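Local coordinates for oxidoreductase, 2OG-Fe(II) oxygenase family (Burkholderia pseudomallei, PDB 6N1F), which probably acts as an iron-dependent oxidoreductase of the 2-oxoglutarate-Fe(II) oxygenase family, holding an iron ion in its active site, at residues R30-G35 with A40-E45. Sequence-based numbering, arbitrary orientation.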
ATOM      1  N   ARG A  30      10.106   1.246  13.892  1.00 22.92           N
ATOM      2  CA  ARG A  30      10.416   2.527  13.283  1.00 26.55           C
ATOM      3  C   ARG A  30      10.746   2.278  11.811  1.00 26.28           C
ATOM      4  O   ARG A  30      10.782   1.132  11.361  1.00 20.77           O
ATOM      5  CB  ARG A  30      11.568   3.201  14.029  1.00 28.03           C
ATOM      6  N   CYS A  31      10.999   3.347  11.047  1.00 19.81           N
ATOM      7  CA  CYS A  31      11.460   3.176   9.668  1.00 19.74           C
ATOM      8  C   CYS A  31      12.802   2.463   9.638  1.00 21.34           C
ATOM      9  O   CYS A  31      13.690   2.739  10.450  1.00 24.33           O
ATOM     10  CB  CYS A  31      11.593   4.529   8.958  1.00 20.67           C
ATOM     11  SG  CYS A  31      10.078   5.451   8.819  1.00 28.04           S
ATOM     12  N   ASN A  32      12.959   1.552   8.678  1.00 19.54           N
ATOM     13  CA  ASN A  32      14.235   0.873   8.506  1.00 17.75           C
ATOM     14  C   ASN A  32      15.282   1.871   8.013  1.00 25.13           C
ATOM     15  O   ASN A  32      15.081   2.525   6.987  1.00 22.03           O
ATOM     16  CB  ASN A  32      14.089  -0.282   7.527  1.00 21.37           C
ATOM     17  CG  ASN A  32      15.300  -1.176   7.513  1.00 28.40           C
ATOM     18  OD1 ASN A  32      16.421  -0.714   7.311  1.00 24.26           O
ATOM     19  ND2 ASN A  32      15.089  -2.464   7.768  1.00 31.53           N
ATOM     20  N   GLU A  33      16.393   1.998   8.742  1.00 25.50           N
ATOM     21  CA  GLU A  33      17.394   3.020   8.460  1.00 27.85           C
ATOM     22  C   GLU A  33      18.581   2.493   7.659  1.00 20.09           C
ATOM     23  O   GLU A  33      19.617   3.155   7.607  1.00 24.93           O
ATOM     24  CB  GLU A  33      17.894   3.645   9.765  1.00 33.69           C
ATOM     25  CG  GLU A  33      16.832   4.380  10.563  1.00 43.89           C
ATOM     26  CD  GLU A  33      17.361   4.923  11.885  1.00 58.23           C
ATOM     27  OE1 GLU A  33      16.903   6.005  12.299  1.00 64.22           O
ATOM     28  OE2 GLU A  33      18.232   4.273  12.507  1.00 60.18           O
ATOM     29  N   GLY A  34      18.458   1.328   7.050  1.00 19.96           N
ATOM     30  CA  GLY A  34      19.531   0.691   6.320  1.00 24.91           C
ATOM     31  C   GLY A  34      19.380   0.880   4.828  1.00 22.19           C
ATOM     32  O   GLY A  34      18.927   1.929   4.359  1.00 25.08           O
ATOM     33  N   GLY A  35      19.742  -0.158   4.074  1.00 24.86           N
ATOM     34  CA  GLY A  35      19.636  -0.120   2.628  1.00 26.38           C
ATOM     35  C   GLY A  35      18.829  -1.276   2.073  1.00 34.92           C
ATOM     36  O   GLY A  35      18.103  -1.944   2.821  1.00 29.56           O
ATOM     37  N   ALA A  40      14.871  -5.750   2.173  1.00 24.11           N
ATOM     38  CA  ALA A  40      14.381  -7.053   1.723  1.00 23.33           C
ATOM     39  C   ALA A  40      14.450  -8.092   2.838  1.00 27.03           C
ATOM     40  O   ALA A  40      13.586  -8.971   2.929  1.00 26.01           O
ATOM     41  CB  ALA A  40      15.176  -7.523   0.507  1.00 35.16           C
ATOM     42  N   ALA A  41      15.480  -8.019   3.688  1.00 27.94           N
ATOM     43  CA  ALA A  41      15.602  -8.978   4.781  1.00 29.42           C
ATOM     44  C   ALA A  41      14.486  -8.804   5.811  1.00 26.58           C
ATOM     45  O   ALA A  41      13.968  -9.792   6.340  1.00 26.17           O
ATOM     46  CB  ALA A  41      16.973  -8.847   5.439  1.00 27.31           C
ATOM     47  N   GLN A  42      14.098  -7.559   6.112  1.00 30.93           N
ATOM     48  CA  GLN A  42      13.001  -7.358   7.061  1.00 25.90           C
ATOM     49  C   GLN A  42      11.683  -7.828   6.474  1.00 28.30           C
ATOM     50  O   GLN A  42      10.861  -8.427   7.179  1.00 24.77           O
ATOM     51  CB  GLN A  42      12.881  -5.891   7.477  1.00 21.19           C
ATOM     52  CG  GLN A  42      12.024  -5.730   8.736  1.00 25.09           C
ATOM     53  CD  GLN A  42      11.774  -4.293   9.125  1.00 27.81           C
ATOM     54  OE1 GLN A  42      12.605  -3.422   8.914  1.00 22.62           O
ATOM     55  NE2 GLN A  42      10.606  -4.038   9.702  1.00 32.55           N
ATOM     56  N   LEU A  43      11.457  -7.534   5.191  1.00 25.29           N
ATOM     57  CA  LEU A  43      10.277  -8.043   4.508  1.00 31.93           C
ATOM     58  C   LEU A  43      10.259  -9.562   4.552  1.00 30.52           C
ATOM     59  O   LEU A  43       9.208 -10.177   4.782  1.00 30.61           O
ATOM     60  CB  LEU A  43      10.256  -7.539   3.062  1.00 26.32           C
ATOM     61  CG  LEU A  43       9.077  -7.975   2.196  1.00 30.40           C
ATOM     62  CD1 LEU A  43       7.812  -7.384   2.756  1.00 20.93           C
ATOM     63  CD2 LEU A  43       9.252  -7.543   0.744  1.00 28.93           C
ATOM     64  N   ARG A  44      11.432 -10.175   4.356  1.00 33.39           N
ATOM     65  CA  ARG A  44      11.565 -11.628   4.419  1.00 38.22           C
ATOM     66  C   ARG A  44      11.266 -12.161   5.819  1.00 38.33           C
ATOM     67  O   ARG A  44      10.436 -13.063   5.981  1.00 40.16           O
ATOM     68  CB  ARG A  44      12.975 -12.032   3.978  1.00 40.21           C
ATOM     69  CG  ARG A  44      13.026 -13.248   3.060  1.00 46.40           C
ATOM     70  CD  ARG A  44      14.457 -13.603   2.656  1.00 53.38           C
ATOM     71  NE  ARG A  44      15.138 -12.489   1.995  1.00 56.12           N
ATOM     72  CZ  ARG A  44      16.246 -11.896   2.444  1.00 51.06           C
ATOM     73  NH1 ARG A  44      16.832 -12.310   3.563  1.00 45.72           N
ATOM     74  NH2 ARG A  44      16.773 -10.888   1.760  1.00 42.35           N
ATOM     75  N   GLU A  45      11.933 -11.626   6.845  1.00 33.27           N
ATOM     76  CA  GLU A  45      11.839 -12.236   8.172  1.00 29.30           C
ATOM     77  C   GLU A  45      10.585 -11.790   8.908  1.00 27.71           C
ATOM     78  O   GLU A  45       9.872 -12.616   9.484  1.00 31.43           O
ATOM     79  CB  GLU A  45      13.082 -11.902   8.999  1.00 33.94           C
ATOM     80  CG  GLU A  45      14.357 -12.547   8.459  1.00 47.13           C
ATOM     81  CD  GLU A  45      15.614 -12.046   9.147  1.00 56.36           C
ATOM     82  OE1 GLU A  45      15.622 -10.880   9.614  1.00 53.60           O
ATOM     83  OE2 GLU A  45      16.592 -12.828   9.214  1.00 56.37           O
TER
HETATM   84  O   HOH W   1      10.554  -0.969   9.305  1.00 22.93           O
HETATM   85  O   HOH W   2      12.810  -1.167  11.408  1.00 45.94           O
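Asn32 and Gln42 meet amide to amide: ND2 of Asn32 donates to OE1 of Gln42 at 2.9 Å, with an N-H...O angle of 158°. The acceptor sits close to the amide plane of Asn32, the donor lies in the carbonyl plane of Gln42, and the two amide planes are tilted by only 26°. The two side chains run antiparallel, each passing alongside the other, and OE1 of Gln42 also lies 3.7 Å from CB of Asn32. Gln42 spans the gap because its chain is extended, CG anti to the backbone N (chi1 -164°) and the next torsion straight too.

The other end of the Asn32 amide is also engaged. Its OD1 accepts from the backbone N of Gly34 at 2.9 Å, closing an Asx turn, so bonds at both OD1 and ND2 fix how the amide is rotated. This turn belongs to the loop that leads from strand 27-29 into helix 36-45, where Gly35 takes the N-cap position; the contact therefore ties the connection back onto the helix it enters, at the protein surface and away from the iron site. Val49 of strand 48-51 touches both Asn32 and Gln42, and the Asn32 backbone hydrogen-bonds to Met50 of that strand.

Water extends the link to the carbonyl O of Arg30. Water 1 accepts from NE2 of Gln42 at 3.1 Å and lies 2.9 Å from O of Arg30, to which it can donate. Water 2 can likewise donate to that Arg30 O (3.1 Å), and at most weakly to OE1 of Gln42 at 3.4 Å, in competition with other acceptors.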